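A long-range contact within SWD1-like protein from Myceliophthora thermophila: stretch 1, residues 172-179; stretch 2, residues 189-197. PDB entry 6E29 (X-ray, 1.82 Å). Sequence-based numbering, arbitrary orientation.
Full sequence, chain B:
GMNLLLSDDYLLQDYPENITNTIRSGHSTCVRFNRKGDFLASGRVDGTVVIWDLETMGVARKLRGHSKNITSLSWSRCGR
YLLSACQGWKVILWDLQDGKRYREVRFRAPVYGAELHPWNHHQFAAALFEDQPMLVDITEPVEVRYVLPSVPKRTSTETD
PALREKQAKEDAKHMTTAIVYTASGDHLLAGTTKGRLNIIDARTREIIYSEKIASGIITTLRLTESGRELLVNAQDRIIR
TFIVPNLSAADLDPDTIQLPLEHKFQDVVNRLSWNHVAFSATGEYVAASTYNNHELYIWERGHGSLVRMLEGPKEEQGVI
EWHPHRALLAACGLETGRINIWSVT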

# COMPACT_ATOMS: atom_id res chain seq x y z
N ALA B 172 -8.04 1.33 22.26
CA ALA B 172 -7.34 0.18 21.70
C ALA B 172 -8.03 -0.39 20.48
O ALA B 172 -7.43 -1.18 19.75
N LYS B 173 -9.29 -0.03 20.23
CA LYS B 173 -9.91 -0.51 19.01
C LYS B 173 -9.41 0.21 17.79
O LYS B 173 -9.70 -0.22 16.67
N HIS B 174 -8.67 1.30 17.97
CA HIS B 174 -8.09 2.03 16.84
C HIS B 174 -6.79 1.34 16.45
O HIS B 174 -5.81 1.42 17.18
N MET B 175 -6.79 0.62 15.34
CA MET B 175 -5.60 -0.13 14.97
C MET B 175 -5.18 0.27 13.56
O MET B 175 -6.03 0.57 12.72
N THR B 176 -3.87 0.30 13.32
CA THR B 176 -3.37 0.82 12.06
C THR B 176 -3.30 -0.28 11.00
O THR B 176 -2.72 -1.35 11.24
N THR B 177 -3.84 0.00 9.81
CA THR B 177 -4.06 -1.03 8.82
C THR B 177 -3.32 -0.75 7.53
O THR B 177 -3.27 -1.64 6.67
N ALA B 178 -2.72 0.42 7.40
CA ALA B 178 -2.05 0.79 6.16
C ALA B 178 -1.12 1.91 6.52
O ALA B 178 -1.47 2.74 7.36
N ILE B 179 0.05 1.96 5.91
CA ILE B 179 0.96 3.05 6.24
C ILE B 179 1.89 3.30 5.07
O ILE B 179 2.33 2.35 4.42
N LEU B 189 2.11 8.47 6.80
CA LEU B 189 0.66 8.62 6.70
C LEU B 189 0.08 7.25 6.97
O LEU B 189 0.44 6.28 6.29
N ALA B 190 -0.81 7.15 7.94
CA ALA B 190 -1.31 5.83 8.30
C ALA B 190 -2.83 5.85 8.37
O ALA B 190 -3.45 6.88 8.71
N GLY B 191 -3.41 4.73 8.01
CA GLY B 191 -4.85 4.54 8.09
C GLY B 191 -5.21 3.54 9.16
O GLY B 191 -4.44 2.63 9.48
N THR B 192 -6.44 3.67 9.70
CA THR B 192 -6.84 2.85 10.81
C THR B 192 -8.18 2.18 10.57
O THR B 192 -8.91 2.47 9.61
N THR B 193 -8.49 1.27 11.49
CA THR B 193 -9.76 0.55 11.52
C THR B 193 -10.94 1.47 11.77
O THR B 193 -12.09 1.06 11.60
N LYS B 194 -10.70 2.69 12.23
CA LYS B 194 -11.77 3.62 12.56
C LYS B 194 -11.89 4.71 11.50
O LYS B 194 -12.53 5.74 11.73
N GLY B 195 -11.29 4.48 10.33
CA GLY B 195 -11.39 5.38 9.19
C GLY B 195 -10.65 6.69 9.37
O GLY B 195 -10.97 7.68 8.70
N ARG B 196 -9.62 6.70 10.21
CA ARG B 196 -8.84 7.91 10.41
C ARG B 196 -7.55 7.85 9.60
O ARG B 196 -7.01 6.78 9.36
N LEU B 197 -7.12 9.02 9.14
CA LEU B 197 -5.78 9.21 8.56
C LEU B 197 -4.94 9.94 9.61
O LEU B 197 -5.28 11.05 10.03

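Where two antiparallel strands give way to loop, side chains can add to the backbone hydrogen bonds that join the stretches. The contact between residues 172-179 and 189-197 of this SWD1-like protein illustrates the point. Its antiparallel strands carry a bulge at Thr 176-Ala 178, where Gly 191 O accepts a hydrogen bond from Thr 177 N at 2.7 Å and a weak one from Ala 178 N at 3.5 Å.

Within the paired region, several side chains share a face of the sheet: Thr 176, Ile 179, Ala 190 and Thr 192. Ala 190 CB lies 3.8 Å from Thr 176 CG2 and 3.9 Å from Ile 179 CG1, so a single methyl meets both neighbours; Ile 179 is tt. Thr 176 has chi1 m, and its hydroxyl is satisfied elsewhere in the structure. Ala 178 points to the other face, where its bridge partner Gly 191 has no side chain. At the bulge, Thr 177 points sideways; its p rotamer places CG2 3.6 Å from Thr 193 CG2, a methyl-to-methyl contact.

At the end of the strand and just past it, two threonines in the p rotamer accept hydrogen bonds from backbone amides through their hydroxyls. Thr 193 points toward the first stretch, and chi1 of 47° brings OG1 to 2.9 Å from Met 175 N, which donates to it in nearly straight geometry. Its own amide N donates to Met 175 O at 2.8 Å, so backbone and side chain of Thr 193 together grip one residue. Thr 192, at chi1 of 73°, instead serves the type I turn from Thr 192 to Gly 195: its OG1 accepts from Lys 194 N at 3.1 Å and from Arg 196 N at 3.2 Å. Gly 195 completes that turn with a positive phi, which favours glycine.

Lys 194 and Arg 196 both approach the His 174 ring. Lys 194 points toward the first stretch, and chi1 m lays CG over one face of the His 174 ring, 3.5 Å from the ring centroid, in a CH-pi contact; chi2, also m, then turns the rest of the chain. After a trans chi3, chi4 turns to m and Lys 194 NZ makes a weak hydrogen bond to Lys 173 O at 3.4 Å. The CA-to-CB bond of His 174 points sideways, but with chi1 m the ring comes nearer the second stretch. Arg 196 CD sits at the ring edge, 4.2 Å from His 174 ND1. A water bridges His 174 ND1 at 2.8 Å and Thr 192 OG1 at 2.7 Å, linking the imidazole to the turn.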

# COMPACT_ATOMS: atom_id res chain seq x y z
CB ALA B 172 -7.18 -0.89 22.79
CB LYS B 173 -11.41 -0.38 19.11
CG LYS B 173 -11.98 -1.27 20.20
CD LYS B 173 -13.46 -0.99 20.42
CE LYS B 173 -14.03 -1.94 21.47
NZ LYS B 173 -15.47 -1.62 21.66
CB HIS B 174 -7.80 3.47 17.23
CG HIS B 174 -9.01 4.27 17.51
ND1 HIS B 174 -9.41 5.30 16.68
CD2 HIS B 174 -9.89 4.25 18.55
CE1 HIS B 174 -10.51 5.85 17.17
NE2 HIS B 174 -10.81 5.24 18.31
CB MET B 175 -5.84 -1.62 15.04
CG MET B 175 -6.31 -1.99 16.44
SD MET B 175 -6.20 -3.69 16.83
CE MET B 175 -7.18 -4.38 15.47
CB THR B 176 -1.99 1.44 12.29
OG1 THR B 176 -2.11 2.57 13.17
CG2 THR B 176 -1.33 1.84 10.99
CB THR B 177 -5.55 -1.16 8.49
OG1 THR B 177 -6.06 0.17 8.32
CG2 THR B 177 -6.27 -1.90 9.62
CB ALA B 178 -3.02 1.26 5.04
CB ILE B 179 1.75 2.71 7.52
CG1 ILE B 179 2.49 3.96 8.03
CG2 ILE B 179 2.66 1.45 7.29
CD1 ILE B 179 3.11 3.76 9.41
CB LEU B 189 0.24 9.15 5.32
CG LEU B 189 0.98 10.37 4.80
CD1 LEU B 189 0.48 10.69 3.44
CD2 LEU B 189 0.82 11.54 5.71
CB ALA B 190 -0.74 5.37 9.65
CB THR B 192 -6.97 3.67 12.11
OG1 THR B 192 -8.16 4.48 12.03
CG2 THR B 192 -5.71 4.53 12.37
CB THR B 193 -9.71 -0.52 12.62
OG1 THR B 193 -9.19 0.09 13.82
CG2 THR B 193 -8.81 -1.65 12.22
CB LYS B 194 -11.54 4.21 13.96
CG LYS B 194 -11.66 3.20 15.14
CD LYS B 194 -13.12 2.93 15.53
CE LYS B 194 -13.22 1.94 16.69
NZ LYS B 194 -12.98 0.54 16.20
CB ARG B 196 -8.49 8.16 11.88
CG ARG B 196 -9.76 8.18 12.78
CD ARG B 196 -9.36 8.63 14.17
NE ARG B 196 -9.07 10.06 14.19
CZ ARG B 196 -10.02 10.99 14.25
NH1 ARG B 196 -11.30 10.62 14.29
NH2 ARG B 196 -9.70 12.28 14.25
CB LEU B 197 -5.88 10.00 7.25
CG LEU B 197 -4.69 10.05 6.26
CD1 LEU B 197 -3.60 10.97 6.76
CD2 LEU B 197 -4.13 8.65 6.03
O HOH W 1 -7.97 5.76 14.38